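Local coordinates for pili retraction protein PilT (PDB 5FL3), which probably binds and hydrolyses ATP as a pilus retraction motor of the type II/IV secretion ATPase (GSP E) family, at residues L103-F115 with I168-K180. Sequence-based numbering, arbitrary orientation.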
# COMPACT_ATOMS: atom_id res chain seq x y z
N LEU A 103 14.80 8.37 17.13
CA LEU A 103 13.87 7.27 17.25
C LEU A 103 12.71 7.46 16.30
O LEU A 103 12.08 8.53 16.27
CB LEU A 103 13.38 7.15 18.68
CG LEU A 103 12.98 5.79 19.24
CD1 LEU A 103 14.12 4.82 19.07
CD2 LEU A 103 12.58 5.90 20.71
N VAL A 104 12.44 6.46 15.48
CA VAL A 104 11.28 6.51 14.61
C VAL A 104 10.45 5.26 14.86
O VAL A 104 10.92 4.15 14.67
CB VAL A 104 11.64 6.60 13.12
CG1 VAL A 104 10.37 6.59 12.29
CG2 VAL A 104 12.43 7.87 12.84
N MET A 105 9.22 5.47 15.31
CA MET A 105 8.35 4.37 15.67
C MET A 105 7.19 4.29 14.69
O MET A 105 6.51 5.31 14.46
CB MET A 105 7.84 4.57 17.09
CG MET A 105 8.95 4.96 18.03
SD MET A 105 8.37 5.09 19.72
CE MET A 105 7.66 3.46 19.98
N ARG A 106 6.97 3.12 14.11
CA ARG A 106 5.80 2.91 13.24
C ARG A 106 4.72 2.06 13.92
O ARG A 106 5.02 1.00 14.50
CB ARG A 106 6.22 2.25 11.93
CG ARG A 106 5.07 1.95 10.99
CD ARG A 106 5.58 1.33 9.70
NE ARG A 106 6.46 0.20 10.01
CZ ARG A 106 6.03 -1.04 10.23
NH1 ARG A 106 4.73 -1.31 10.17
NH2 ARG A 106 6.90 -2.01 10.51
N VAL A 107 3.48 2.51 13.88
CA VAL A 107 2.41 1.70 14.46
C VAL A 107 2.00 0.57 13.51
O VAL A 107 1.68 0.83 12.36
CB VAL A 107 1.17 2.54 14.80
CG1 VAL A 107 0.10 1.66 15.50
CG2 VAL A 107 1.56 3.74 15.65
N VAL A 108 2.05 -0.67 13.98
CA VAL A 108 1.55 -1.82 13.22
C VAL A 108 0.09 -1.99 13.61
O VAL A 108 -0.19 -2.41 14.73
CB VAL A 108 2.33 -3.14 13.55
CG1 VAL A 108 2.02 -4.23 12.54
CG2 VAL A 108 3.84 -2.88 13.62
N SER A 109 -0.85 -1.64 12.74
CA SER A 109 -2.24 -1.71 13.19
C SER A 109 -2.86 -3.08 13.01
O SER A 109 -2.51 -3.83 12.10
CB SER A 109 -3.12 -0.69 12.48
OG SER A 109 -4.35 -0.52 13.21
N GLU A 110 -3.79 -3.39 13.90
CA GLU A 110 -4.53 -4.63 13.84
C GLU A 110 -5.97 -4.32 13.53
O GLU A 110 -6.82 -5.20 13.59
CB GLU A 110 -4.41 -5.38 15.14
CG GLU A 110 -3.03 -5.29 15.75
CD GLU A 110 -2.88 -6.21 16.93
OE1 GLU A 110 -3.39 -7.36 16.83
OE2 GLU A 110 -2.28 -5.78 17.96
N VAL A 111 -6.24 -3.07 13.21
CA VAL A 111 -7.60 -2.63 12.93
C VAL A 111 -7.73 -2.27 11.46
O VAL A 111 -7.12 -1.32 10.98
CB VAL A 111 -7.99 -1.42 13.81
CG1 VAL A 111 -9.29 -0.81 13.31
CG2 VAL A 111 -8.10 -1.84 15.27
N ILE A 112 -8.54 -3.05 10.75
CA ILE A 112 -8.64 -2.95 9.31
C ILE A 112 -9.87 -2.19 8.88
O ILE A 112 -11.00 -2.61 9.15
CB ILE A 112 -8.69 -4.33 8.65
CG1 ILE A 112 -7.34 -5.04 8.84
CG2 ILE A 112 -9.06 -4.20 7.16
CD1 ILE A 112 -7.36 -6.49 8.40
N PRO A 113 -9.66 -1.06 8.20
CA PRO A 113 -10.76 -0.21 7.74
C PRO A 113 -11.66 -0.96 6.76
O PRO A 113 -11.18 -1.84 6.05
CB PRO A 113 -10.03 0.95 7.05
CG PRO A 113 -8.62 0.91 7.60
CD PRO A 113 -8.34 -0.53 7.80
N SER A 114 -12.94 -0.62 6.73
CA SER A 114 -13.85 -1.17 5.74
C SER A 114 -13.63 -0.55 4.36
O SER A 114 -13.07 0.54 4.24
CB SER A 114 -15.29 -0.92 6.16
OG SER A 114 -15.56 0.46 6.06
N PHE A 115 -14.11 -1.24 3.32
CA PHE A 115 -14.04 -0.72 1.97
C PHE A 115 -14.64 0.66 1.94
O PHE A 115 -14.11 1.58 1.30
CB PHE A 115 -14.78 -1.62 0.99
CG PHE A 115 -14.14 -2.95 0.78
CD1 PHE A 115 -12.77 -3.06 0.63
CD2 PHE A 115 -14.91 -4.11 0.75
CE1 PHE A 115 -12.17 -4.29 0.44
CE2 PHE A 115 -14.32 -5.35 0.56
CZ PHE A 115 -12.96 -5.45 0.41
N ILE A 168 4.08 -11.58 1.65
CA ILE A 168 5.51 -11.30 1.79
C ILE A 168 5.69 -9.79 1.81
O ILE A 168 5.41 -9.10 0.82
CB ILE A 168 6.36 -11.95 0.69
CG1 ILE A 168 6.39 -13.48 0.86
CG2 ILE A 168 7.79 -11.48 0.78
CD1 ILE A 168 5.28 -14.19 0.22
N GLU A 169 6.15 -9.28 2.94
CA GLU A 169 5.97 -7.86 3.28
C GLU A 169 7.26 -7.26 3.76
O GLU A 169 8.07 -7.92 4.41
CB GLU A 169 4.89 -7.68 4.36
CG GLU A 169 3.50 -8.05 3.88
CD GLU A 169 2.43 -7.87 4.92
OE1 GLU A 169 2.02 -6.70 5.14
OE2 GLU A 169 1.99 -8.89 5.50
N ASP A 170 7.42 -5.97 3.43
CA ASP A 170 8.60 -5.24 3.81
C ASP A 170 8.28 -3.77 4.10
O ASP A 170 8.38 -2.92 3.20
CB ASP A 170 9.66 -5.34 2.71
CG ASP A 170 10.97 -4.70 3.11
OD1 ASP A 170 11.14 -4.37 4.30
OD2 ASP A 170 11.84 -4.54 2.23
N PRO A 171 7.86 -3.47 5.34
CA PRO A 171 7.62 -4.41 6.46
C PRO A 171 6.13 -4.83 6.55
O PRO A 171 5.32 -4.41 5.72
CB PRO A 171 8.00 -3.58 7.68
CG PRO A 171 7.50 -2.19 7.30
CD PRO A 171 7.60 -2.08 5.76
N ILE A 172 5.76 -5.64 7.55
CA ILE A 172 4.34 -5.93 7.77
C ILE A 172 3.65 -4.69 8.32
O ILE A 172 4.06 -4.19 9.37
CB ILE A 172 4.11 -7.10 8.76
CG1 ILE A 172 4.70 -8.39 8.21
CG2 ILE A 172 2.62 -7.28 9.01
CD1 ILE A 172 4.62 -9.52 9.17
N GLU A 173 2.63 -4.21 7.61
CA GLU A 173 1.95 -2.97 7.97
C GLU A 173 0.68 -3.26 8.77
O GLU A 173 0.32 -2.51 9.67
CB GLU A 173 1.61 -2.14 6.72
CG GLU A 173 2.83 -1.64 5.89
CD GLU A 173 3.61 -0.53 6.59
OE1 GLU A 173 3.16 -0.08 7.68
OE2 GLU A 173 4.69 -0.11 6.06
N PHE A 174 0.01 -4.35 8.43
CA PHE A 174 -1.20 -4.79 9.11
C PHE A 174 -1.06 -6.22 9.60
O PHE A 174 -0.53 -7.07 8.88
CB PHE A 174 -2.41 -4.69 8.19
CG PHE A 174 -2.83 -3.29 7.92
CD1 PHE A 174 -3.73 -2.65 8.76
CD2 PHE A 174 -2.32 -2.60 6.83
CE1 PHE A 174 -4.11 -1.36 8.52
CE2 PHE A 174 -2.70 -1.31 6.58
CZ PHE A 174 -3.60 -0.68 7.42
N LEU A 175 -1.53 -6.49 10.82
CA LEU A 175 -1.57 -7.85 11.36
C LEU A 175 -2.95 -8.48 11.20
O LEU A 175 -3.96 -7.95 11.68
CB LEU A 175 -1.16 -7.86 12.83
CG LEU A 175 0.28 -7.45 13.05
CD1 LEU A 175 0.54 -7.24 14.53
CD2 LEU A 175 1.22 -8.50 12.46
N HIS A 176 -3.01 -9.61 10.51
CA HIS A 176 -4.26 -10.33 10.32
C HIS A 176 -4.34 -11.48 11.29
O HIS A 176 -3.35 -12.18 11.52
CB HIS A 176 -4.39 -10.86 8.90
CG HIS A 176 -4.41 -9.81 7.85
ND1 HIS A 176 -5.57 -9.19 7.43
CD2 HIS A 176 -3.41 -9.26 7.12
CE1 HIS A 176 -5.29 -8.32 6.48
NE2 HIS A 176 -3.98 -8.33 6.28
N LYS A 177 -5.52 -11.68 11.86
CA LYS A 177 -5.73 -12.90 12.62
C LYS A 177 -6.41 -13.93 11.71
O LYS A 177 -6.94 -13.59 10.65
CB LYS A 177 -6.54 -12.62 13.88
CG LYS A 177 -7.91 -12.09 13.63
CD LYS A 177 -8.58 -11.67 14.92
CE LYS A 177 -10.01 -11.21 14.67
NZ LYS A 177 -10.91 -12.35 14.29
N HIS A 178 -6.33 -15.19 12.10
CA HIS A 178 -7.05 -16.27 11.42
C HIS A 178 -8.55 -16.02 11.55
O HIS A 178 -9.06 -15.70 12.63
CB HIS A 178 -6.61 -17.62 12.04
CG HIS A 178 -7.53 -18.78 11.77
ND1 HIS A 178 -7.68 -19.35 10.52
CD2 HIS A 178 -8.31 -19.51 12.61
CE1 HIS A 178 -8.53 -20.36 10.59
NE2 HIS A 178 -8.93 -20.47 11.85
N LYS A 179 -9.26 -16.08 10.43
CA LYS A 179 -10.72 -16.05 10.47
C LYS A 179 -11.20 -17.28 9.74
O LYS A 179 -11.12 -18.40 10.28
CB LYS A 179 -11.26 -14.76 9.88
CG LYS A 179 -10.85 -13.53 10.71
CD LYS A 179 -11.39 -12.22 10.14
CE LYS A 179 -10.85 -11.02 10.93
NZ LYS A 179 -11.29 -9.72 10.38
N LYS A 180 -11.65 -17.12 8.50
CA LYS A 180 -12.02 -18.29 7.71
C LYS A 180 -10.81 -18.84 6.96
O LYS A 180 -10.78 -20.01 6.60
CB LYS A 180 -13.15 -17.94 6.75
CG LYS A 180 -13.89 -19.16 6.20
CD LYS A 180 -15.39 -18.87 5.98
CE LYS A 180 -16.12 -20.11 5.41
NZ LYS A 180 -17.62 -19.99 5.47
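Arg106 of strand 100-108 extends to Pro171, Ile172 and Glu173 of the loop that follows strand 164-169. The contact ties the linker leaving the N-terminal antiparallel sheet to the P-loop ATPase domain. The Arg106 chain runs extended, then bends at chi3 (51°), which brings its guanidinium over the loop. Pro171 CG lies against one guanidinium face, offset toward the rim, 3.3 Å from Arg106 NH2. Arg106 NH1 donates to Ile172 O at 3.1 Å; this oxygen lies at the guanidinium edge, somewhat tilted out of its plane. The same nitrogen makes a salt bridge with Glu173 OE1 at 3.2 Å; as a hydrogen bond it is weak, and the carboxylate plane is turned 72° from the guanidinium. Glu173 also lies beside Ser147, an ADP-binding residue.

Further along, Val108 CG1 packs on Leu175 CG at 3.7 Å. The Phe174 ring has Val111 O at its edge, with Ser109 CB 4.1 Å from Phe174 CE1. Ser109 OG accepts from Val111 N, an ST turn. Ile112 crosses His176 at about a right angle, CD1 against the ring. Ser109 and Phe174 form a single beta bridge: Ser109 N gives a weak bond to Glu173 O (3.4 Å), and Leu175 N donates almost straight to Ser109 O, at 3.1 Å and 164°.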